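Local coordinates for protein 2-Keto-3-deoxy-(6-phospho-)gluconate aldolase (Thermoproteus tenax, PDB 2R91) that is an aldolase of the dihydrodipicolinate synthetase family that folds as a TIM barrel and assembles from four chains, at residues E2-I8 / V193-N199; M54-D58 / Y85-R89; F21-K26 / A59-A64. One frame throughout, in Å; residues are numbered along the deposited sequence.

The chain opens with strand 2-6, the first of the eight parallel strands of the barrel, and contact 1 joins it to 193-199, the end of the last strand and the loop that follows; this long-range closure encloses both other contacts. Helix 18-30, the first helix of the chain, follows a short two-stranded sheet and, in contact 3, packs on the end of helix 50-63. Contact 2 starts from the preceding turn of helix 50-63 and runs on to the end of helix 76-88, so along the sequence contacts 2 and 3 cross. Together they join three successive helices of the outer layer. H24 of contact 3 reaches N199 of contact 1, linking that layer to the barrel's closing seam.

Contact 1: residues E2-I8 / V193-N199; sequences EIVAPVI and VVASSAN
A chi1 of -74° swings the amide of N199 back beside its own backbone N, and a chi2 of -76° turns it so that both ends face P6 to I8. N199 ND2 donates to P6 O at 3.0 Å; the acceptor lies almost in the amide plane, although the donor stands well above the plane of the P6 carbonyl. N199 OD1 accepts I8 N at 3.1 Å and also receives H24 NE2 from helix 18-30. ND2 makes a further bond to S196 O, on a lone pair. A short, flat group carrying both donor and acceptor suits this buried place, and four bonds fix its rotation.

At the other end the backbones pair as parallel strands: V193 N bonds E2 O at 3.0 Å, and V193 O takes V4 N at 2.8 Å. Beyond V193 the regular pairing stops. The CA-H of V194 still points at V4 O, 3.3 Å from V194 CA, and a water donates to V4 O; its link to A195 N is too short to be trusted, so a bridge there is doubtful. The branched V4 and V194 fill the space beside the pairing, V4 CB lying 3.5 Å from V194 CG2. The small A5 and A198 let the chains come close, CB to CB 3.7 Å. P6, centre of an inverse gamma turn, lays its ring against the A195-S196 peptide, near a bound sulfate ion.

This seam between first and last strands closes the barrel. Backbone pairing gives way to an asparagine side chain, so P6 O and I8 N find partners where backbone pairing with 193-199 has ended.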
loop_
_atom_site.group_PDB
_atom_site.type_symbol
_atom_site.label_atom_id
_atom_site.label_comp_id
_atom_site.label_asym_id
_atom_site.label_seq_id
_atom_site.Cartn_x
_atom_site.Cartn_y
_atom_site.Cartn_z
ATOM N N GLU A 2 -18.421 20.692 -16.884
ATOM C CA GLU A 2 -17.334 20.972 -17.814
ATOM C C GLU A 2 -16.498 19.763 -18.194
ATOM O O GLU A 2 -16.265 18.885 -17.383
ATOM C CB GLU A 2 -16.418 22.055 -17.219
ATOM C CG GLU A 2 -17.141 23.422 -17.161
ATOM C CD GLU A 2 -16.485 24.405 -16.205
ATOM O OE1 GLU A 2 -15.594 24.004 -15.433
ATOM O OE2 GLU A 2 -16.851 25.591 -16.236
ATOM N N ILE A 3 -16.058 19.755 -19.437
ATOM C CA ILE A 3 -15.033 18.850 -19.891
ATOM C C ILE A 3 -13.733 19.664 -19.902
ATOM O O ILE A 3 -13.606 20.658 -20.650
ATOM C CB ILE A 3 -15.362 18.312 -21.276
ATOM C CG1 ILE A 3 -16.627 17.430 -21.174
ATOM C CG2 ILE A 3 -14.151 17.493 -21.828
ATOM C CD1 ILE A 3 -17.266 16.973 -22.502
ATOM N N VAL A 4 -12.800 19.271 -19.046
ATOM C CA VAL A 4 -11.517 19.979 -18.967
ATOM C C VAL A 4 -10.452 19.056 -19.533
ATOM O O VAL A 4 -10.340 17.896 -19.127
ATOM C CB VAL A 4 -11.164 20.336 -17.503
ATOM C CG1 VAL A 4 -9.825 21.133 -17.420
ATOM C CG2 VAL A 4 -12.294 21.069 -16.793
ATOM N N ALA A 5 -9.679 19.531 -20.496
ATOM C CA ALA A 5 -8.627 18.700 -21.053
ATOM C C ALA A 5 -7.271 18.974 -20.384
ATOM O O ALA A 5 -6.767 20.088 -20.474
ATOM C CB ALA A 5 -8.524 18.926 -22.536
ATOM N N PRO A 6 -6.667 17.943 -19.742
ATOM C CA PRO A 6 -5.284 18.065 -19.265
ATOM C C PRO A 6 -4.459 17.797 -20.514
ATOM O O PRO A 6 -4.118 16.645 -20.850
ATOM C CB PRO A 6 -5.174 16.949 -18.195
ATOM C CG PRO A 6 -6.122 15.826 -18.755
ATOM C CD PRO A 6 -7.233 16.580 -19.525
ATOM N N VAL A 7 -4.185 18.878 -21.246
ATOM C CA VAL A 7 -3.668 18.802 -22.594
ATOM C C VAL A 7 -2.239 18.289 -22.642
ATOM O O VAL A 7 -1.431 18.580 -21.744
ATOM C CB VAL A 7 -3.827 20.180 -23.294
ATOM C CG1 VAL A 7 -2.857 21.224 -22.666
ATOM C CG2 VAL A 7 -3.658 20.045 -24.810
ATOM N N ILE A 8 -1.936 17.497 -23.675
ATOM C CA ILE A 8 -0.569 17.056 -23.900
ATOM C C ILE A 8 0.334 18.244 -24.269
ATOM O O ILE A 8 -0.105 19.196 -24.899
ATOM C CB ILE A 8 -0.468 15.983 -25.028
ATOM C CG1 ILE A 8 -1.197 16.461 -26.290
ATOM C CG2 ILE A 8 -1.031 14.606 -24.533
ATOM C CD1 ILE A 8 -0.998 15.577 -27.530
ATOM N N VAL A 193 -15.174 16.981 -15.340
ATOM C CA VAL A 193 -14.104 15.990 -15.411
ATOM C C VAL A 193 -12.859 16.653 -15.966
ATOM O O VAL A 193 -12.960 17.558 -16.788
ATOM C CB VAL A 193 -14.490 14.769 -16.331
ATOM C CG1 VAL A 193 -15.744 14.050 -15.757
ATOM C CG2 VAL A 193 -14.780 15.202 -17.792
ATOM N N VAL A 194 -11.699 16.174 -15.533
ATOM C CA VAL A 194 -10.441 16.545 -16.166
ATOM C C VAL A 194 -9.721 15.273 -16.600
ATOM O O VAL A 194 -8.720 14.880 -16.032
ATOM C CB VAL A 194 -9.510 17.373 -15.210
ATOM C CG1 VAL A 194 -8.279 17.902 -15.974
ATOM C CG2 VAL A 194 -10.251 18.534 -14.586
ATOM N N ALA A 195 -10.224 14.641 -17.637
ATOM C CA ALA A 195 -9.720 13.341 -18.056
ATOM C C ALA A 195 -8.765 13.426 -19.252
ATOM O O ALA A 195 -9.022 14.134 -20.236
ATOM C CB ALA A 195 -10.937 12.385 -18.352
ATOM N N SER A 196 -7.691 12.639 -19.202
ATOM C CA SER A 196 -6.691 12.587 -20.281
ATOM C C SER A 196 -7.281 12.275 -21.649
ATOM O O SER A 196 -6.780 12.753 -22.670
ATOM C CB SER A 196 -5.610 11.554 -19.932
ATOM O OG SER A 196 -6.138 10.221 -20.029
ATOM N N SER A 197 -8.361 11.482 -21.684
ATOM C CA SER A 197 -9.001 11.141 -22.958
ATOM C C SER A 197 -9.679 12.328 -23.673
ATOM O O SER A 197 -10.065 12.206 -24.840
ATOM C CB SER A 197 -10.052 10.020 -22.770
ATOM O OG SER A 197 -11.030 10.419 -21.840
ATOM N N ALA A 198 -9.847 13.462 -22.999
ATOM C CA ALA A 198 -10.288 14.659 -23.736
ATOM C C ALA A 198 -9.283 15.060 -24.817
ATOM O O ALA A 198 -9.627 15.801 -25.731
ATOM C CB ALA A 198 -10.590 15.828 -22.798
ATOM N N ASN A 199 -8.049 14.578 -24.717
ATOM C CA ASN A 199 -7.097 14.794 -25.800
ATOM C C ASN A 199 -7.462 14.069 -27.084
ATOM O O ASN A 199 -7.334 14.626 -28.163
ATOM C CB ASN A 199 -5.679 14.371 -25.405
ATOM C CG ASN A 199 -5.048 15.350 -24.459
ATOM O OD1 ASN A 199 -4.614 16.426 -24.880
ATOM N ND2 ASN A 199 -5.045 15.017 -23.170
HETATM O O HOH W 1 -11.710 15.576 -19.458
#

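Contact 2: residues M54-D58 / Y85-R89; sequences MELTD and YAESR
Y85 and R89 both give a hydrogen to the same carboxylate oxygen, OD1 of D58. The phenol comes in on the syn lone pair, with Y85 OH 2.7 Å from D58 OD1. R89 NE, 3.1 Å from D58 OD1, approaches on the syn side too but somewhat out of the carboxylate plane; the hydrogen bond is bent, 141° at the hydrogen, although the oxygen stays near the guanidinium plane. This second bond is a salt bridge.

The Y85 ring is held between two aliphatic groups. M54, bent at chi3, brings CE over its centre in a CH-pi contact, 3.7 Å from the Y85 centroid, with the sulfur farther above the same face; R89 CG lies over the rim of the opposite face. T57 turns its hydroxyl to K53 O within its own helix, leaving CG2 to meet R89 CB and A86 CA, each 3.9 Å away. Y85 O accepts both R89 N and S88 OG, the serine hydroxyl serving the carbonyl near the end of helix 76-88.

Two donors on one oxygen would favour the ionised carboxylate. At this partly exposed edge of the helix layer, one aspartate thus fixes the tyrosine hydroxyl and the arginine together, while M54 CE and R89 CG, on opposite faces, limit the tilt of the ring.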
loop_
_atom_site.group_PDB
_atom_site.type_symbol
_atom_site.label_atom_id
_atom_site.label_comp_id
_atom_site.label_asym_id
_atom_site.label_seq_id
_atom_site.Cartn_x
_atom_site.Cartn_y
_atom_site.Cartn_z
ATOM N N MET A 54 6.101 28.410 -19.051
ATOM C CA MET A 54 5.756 29.747 -19.562
ATOM C C MET A 54 5.404 29.683 -21.032
ATOM O O MET A 54 4.462 30.299 -21.454
ATOM C CB MET A 54 6.950 30.691 -19.365
ATOM C CG MET A 54 7.263 30.930 -17.893
ATOM S SD MET A 54 8.704 32.009 -17.628
ATOM C CE MET A 54 8.074 33.528 -18.370
ATOM N N GLU A 55 6.192 28.964 -21.827
ATOM C CA GLU A 55 5.895 28.834 -23.256
ATOM C C GLU A 55 4.535 28.176 -23.463
ATOM O O GLU A 55 3.734 28.563 -24.313
ATOM C CB GLU A 55 6.957 28.005 -23.961
ATOM C CG GLU A 55 8.294 28.690 -24.016
ATOM C CD GLU A 55 9.439 27.726 -24.264
ATOM O OE1 GLU A 55 9.212 26.677 -24.875
ATOM O OE2 GLU A 55 10.563 28.000 -23.822
ATOM N N LEU A 56 4.275 27.161 -22.658
ATOM C CA LEU A 56 3.033 26.435 -22.738
ATOM C C LEU A 56 1.847 27.317 -22.304
ATOM O O LEU A 56 0.795 27.323 -22.938
ATOM C CB LEU A 56 3.213 25.157 -21.886
ATOM C CG LEU A 56 2.076 24.167 -21.775
ATOM C CD1 LEU A 56 1.807 23.544 -23.194
ATOM C CD2 LEU A 56 2.486 23.099 -20.741
ATOM N N THR A 57 2.035 28.116 -21.257
ATOM C CA THR A 57 1.032 29.098 -20.834
ATOM C C THR A 57 0.694 30.063 -21.980
ATOM O O THR A 57 -0.482 30.360 -22.241
ATOM C CB THR A 57 1.560 29.933 -19.623
ATOM O OG1 THR A 57 1.708 29.083 -18.479
ATOM C CG2 THR A 57 0.640 31.108 -19.277
ATOM N N ASP A 58 1.719 30.550 -22.678
ATOM C CA ASP A 58 1.465 31.490 -23.791
ATOM C C ASP A 58 0.678 30.779 -24.882
ATOM O O ASP A 58 -0.291 31.328 -25.416
ATOM C CB ASP A 58 2.783 31.995 -24.393
ATOM C CG ASP A 58 3.532 32.953 -23.475
ATOM O OD1 ASP A 58 2.932 33.593 -22.607
ATOM O OD2 ASP A 58 4.753 33.093 -23.653
ATOM N N TYR A 85 2.733 34.882 -13.662
ATOM C CA TYR A 85 2.796 34.916 -15.123
ATOM C C TYR A 85 1.489 34.444 -15.775
ATOM O O TYR A 85 0.945 35.100 -16.690
ATOM C CB TYR A 85 3.953 34.048 -15.632
ATOM C CG TYR A 85 4.214 34.190 -17.116
ATOM C CD1 TYR A 85 4.782 35.376 -17.627
ATOM C CD2 TYR A 85 3.875 33.180 -18.014
ATOM C CE1 TYR A 85 5.001 35.547 -18.965
ATOM C CE2 TYR A 85 4.113 33.330 -19.371
ATOM C CZ TYR A 85 4.687 34.532 -19.832
ATOM O OH TYR A 85 4.941 34.721 -21.150
ATOM N N ALA A 86 0.989 33.295 -15.317
ATOM C CA ALA A 86 -0.269 32.745 -15.836
ATOM C C ALA A 86 -1.409 33.750 -15.653
ATOM O O ALA A 86 -2.199 33.993 -16.568
ATOM C CB ALA A 86 -0.594 31.433 -15.121
ATOM N N GLU A 87 -1.491 34.332 -14.474
ATOM C CA GLU A 87 -2.506 35.343 -14.214
ATOM C C GLU A 87 -2.409 36.523 -15.188
ATOM O O GLU A 87 -3.431 37.016 -15.684
ATOM C CB GLU A 87 -2.393 35.834 -12.785
ATOM C CG GLU A 87 -3.464 36.877 -12.447
ATOM C CD GLU A 87 -3.358 37.298 -11.007
ATOM O OE1 GLU A 87 -2.319 37.861 -10.635
ATOM O OE2 GLU A 87 -4.279 37.031 -10.226
ATOM N N SER A 88 -1.193 36.954 -15.491
ATOM C CA SER A 88 -1.005 38.107 -16.399
ATOM C C SER A 88 -1.384 37.738 -17.816
ATOM O O SER A 88 -1.817 38.602 -18.601
ATOM C CB SER A 88 0.437 38.608 -16.360
ATOM O OG SER A 88 1.308 37.748 -17.090
ATOM N N ARG A 89 -1.251 36.446 -18.145
ATOM C CA ARG A 89 -1.642 35.947 -19.467
ATOM C C ARG A 89 -3.142 35.633 -19.596
ATOM O O ARG A 89 -3.605 35.189 -20.642
ATOM C CB ARG A 89 -0.766 34.744 -19.864
ATOM C CG ARG A 89 0.704 35.104 -20.005
ATOM C CD ARG A 89 0.875 36.059 -21.160
ATOM N NE ARG A 89 2.251 36.447 -21.473
ATOM C CZ ARG A 89 2.826 37.586 -21.086
ATOM N NH1 ARG A 89 2.169 38.427 -20.312
ATOM N NH2 ARG A 89 4.064 37.871 -21.444
#

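Contact 3: residues F21-K26 / A59-A64; sequences FANHVK and AATSAA
F21 brings one side of its ring to the first turn of 59-64, its CD2 3.5 Å from A59 CB and its CE2 3.5 Å from A60 N, with A60 CA at the ring edge. The ring carbons meet the A59 methyl and the A60 backbone, which is possible because alanines present little bulk. V25 CG2, from the ring's own helix, rests on one of its faces and limits its tilt.

Aliphatic contacts continue one turn on. With CG1 of V25 anti to its backbone N (chi1 165°), that methyl meets A63 CB at 3.7 Å and A64 CB at 4.0 Å. A63 CB points at the other helix, and the small A22 beside it lets the CA atoms come to their nearest approach. Extended K26 lays CE 4.1 Å from A63 CB.

Polar links are slight. K26 carries NZ outward to a water, which also reaches S62 O; both bonds are weak. Inside the second segment A60 O accepts A63 N and A64 N as the helix ends.

The two helix segments run at 46° to each other, their axes 9.5 Å apart. On the barrel side V25 and A64 touch V36 of strand 35-38, A60 touches V67 of strand 67-70, and F21 leans on V7 of contact 1.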
loop_
_atom_site.group_PDB
_atom_site.type_symbol
_atom_site.label_atom_id
_atom_site.label_comp_id
_atom_site.label_asym_id
_atom_site.label_seq_id
_atom_site.Cartn_x
_atom_site.Cartn_y
_atom_site.Cartn_z
ATOM N N PHE A 21 0.713 22.283 -31.022
ATOM C CA PHE A 21 -0.090 22.505 -29.813
ATOM C C PHE A 21 -1.382 23.282 -30.086
ATOM O O PHE A 21 -2.461 22.913 -29.609
ATOM C CB PHE A 21 0.763 23.206 -28.748
ATOM C CG PHE A 21 0.079 23.382 -27.432
ATOM C CD1 PHE A 21 0.064 22.351 -26.495
ATOM C CD2 PHE A 21 -0.559 24.582 -27.118
ATOM C CE1 PHE A 21 -0.577 22.503 -25.272
ATOM C CE2 PHE A 21 -1.196 24.751 -25.896
ATOM C CZ PHE A 21 -1.204 23.697 -24.962
ATOM N N ALA A 22 -1.265 24.361 -30.857
ATOM C CA ALA A 22 -2.400 25.215 -31.190
ATOM C C ALA A 22 -3.419 24.498 -32.043
ATOM O O ALA A 22 -4.594 24.684 -31.832
ATOM C CB ALA A 22 -1.922 26.506 -31.952
ATOM N N ASN A 23 -2.966 23.735 -33.031
ATOM C CA ASN A 23 -3.872 22.982 -33.874
ATOM C C ASN A 23 -4.664 22.011 -32.994
ATOM O O ASN A 23 -5.890 21.933 -33.091
ATOM C CB ASN A 23 -3.091 22.196 -34.936
ATOM C CG ASN A 23 -3.984 21.271 -35.769
ATOM O OD1 ASN A 23 -4.749 21.733 -36.615
ATOM N ND2 ASN A 23 -3.874 19.955 -35.541
ATOM N N HIS A 24 -3.943 21.298 -32.130
ATOM C CA HIS A 24 -4.567 20.295 -31.221
ATOM C C HIS A 24 -5.570 20.966 -30.287
ATOM O O HIS A 24 -6.707 20.557 -30.191
ATOM C CB HIS A 24 -3.476 19.576 -30.411
ATOM C CG HIS A 24 -4.017 18.581 -29.411
ATOM N ND1 HIS A 24 -4.822 17.523 -29.783
ATOM C CD2 HIS A 24 -3.851 18.476 -28.068
ATOM C CE1 HIS A 24 -5.140 16.814 -28.702
ATOM N NE2 HIS A 24 -4.563 17.369 -27.653
ATOM N N VAL A 25 -5.173 22.038 -29.610
ATOM C CA VAL A 25 -6.105 22.727 -28.721
ATOM C C VAL A 25 -7.375 23.225 -29.438
ATOM O O VAL A 25 -8.499 23.100 -28.931
ATOM C CB VAL A 25 -5.428 23.886 -27.985
ATOM C CG1 VAL A 25 -6.486 24.798 -27.369
ATOM C CG2 VAL A 25 -4.449 23.357 -26.900
ATOM N N LYS A 26 -7.200 23.791 -30.626
ATOM C CA LYS A 26 -8.336 24.331 -31.351
ATOM C C LYS A 26 -9.273 23.208 -31.825
ATOM O O LYS A 26 -10.492 23.371 -31.822
ATOM C CB LYS A 26 -7.846 25.195 -32.517
ATOM C CG LYS A 26 -7.180 26.511 -32.018
ATOM C CD LYS A 26 -6.334 27.170 -33.140
ATOM C CE LYS A 26 -5.409 28.271 -32.591
ATOM N NZ LYS A 26 -4.398 28.677 -33.635
ATOM N N ALA A 59 1.100 29.554 -25.225
ATOM C CA ALA A 59 0.436 28.802 -26.306
ATOM C C ALA A 59 -1.007 28.486 -25.950
ATOM O O ALA A 59 -1.895 28.608 -26.792
ATOM C CB ALA A 59 1.226 27.500 -26.660
ATOM N N ALA A 60 -1.241 28.078 -24.697
ATOM C CA ALA A 60 -2.591 27.682 -24.265
ATOM C C ALA A 60 -3.520 28.895 -24.249
ATOM O O ALA A 60 -4.626 28.851 -24.807
ATOM C CB ALA A 60 -2.548 27.008 -22.844
ATOM N N THR A 61 -3.077 29.982 -23.597
ATOM C CA THR A 61 -3.908 31.199 -23.527
ATOM C C THR A 61 -4.113 31.879 -24.898
ATOM O O THR A 61 -5.097 32.566 -25.100
ATOM C CB THR A 61 -3.406 32.237 -22.475
ATOM O OG1 THR A 61 -2.054 32.627 -22.771
ATOM C CG2 THR A 61 -3.482 31.655 -21.058
ATOM N N SER A 62 -3.222 31.690 -25.854
ATOM C CA SER A 62 -3.541 32.247 -27.152
ATOM C C SER A 62 -4.431 31.311 -28.007
ATOM O O SER A 62 -5.079 31.765 -28.945
ATOM C CB SER A 62 -2.306 32.795 -27.864
ATOM O OG SER A 62 -1.408 31.772 -28.225
ATOM N N ALA A 63 -4.536 30.034 -27.631
ATOM C CA ALA A 63 -5.374 29.079 -28.390
ATOM C C ALA A 63 -6.778 28.853 -27.788
ATOM O O ALA A 63 -7.712 28.461 -28.501
ATOM C CB ALA A 63 -4.635 27.733 -28.592
ATOM N N ALA A 64 -6.943 29.109 -26.492
ATOM C CA ALA A 64 -8.197 28.784 -25.827
ATOM C C ALA A 64 -8.647 29.946 -24.982
ATOM O O ALA A 64 -7.826 30.612 -24.362
ATOM C CB ALA A 64 -8.031 27.534 -24.932
HETATM O O HOH W 2 -5.304 31.602 -32.385
#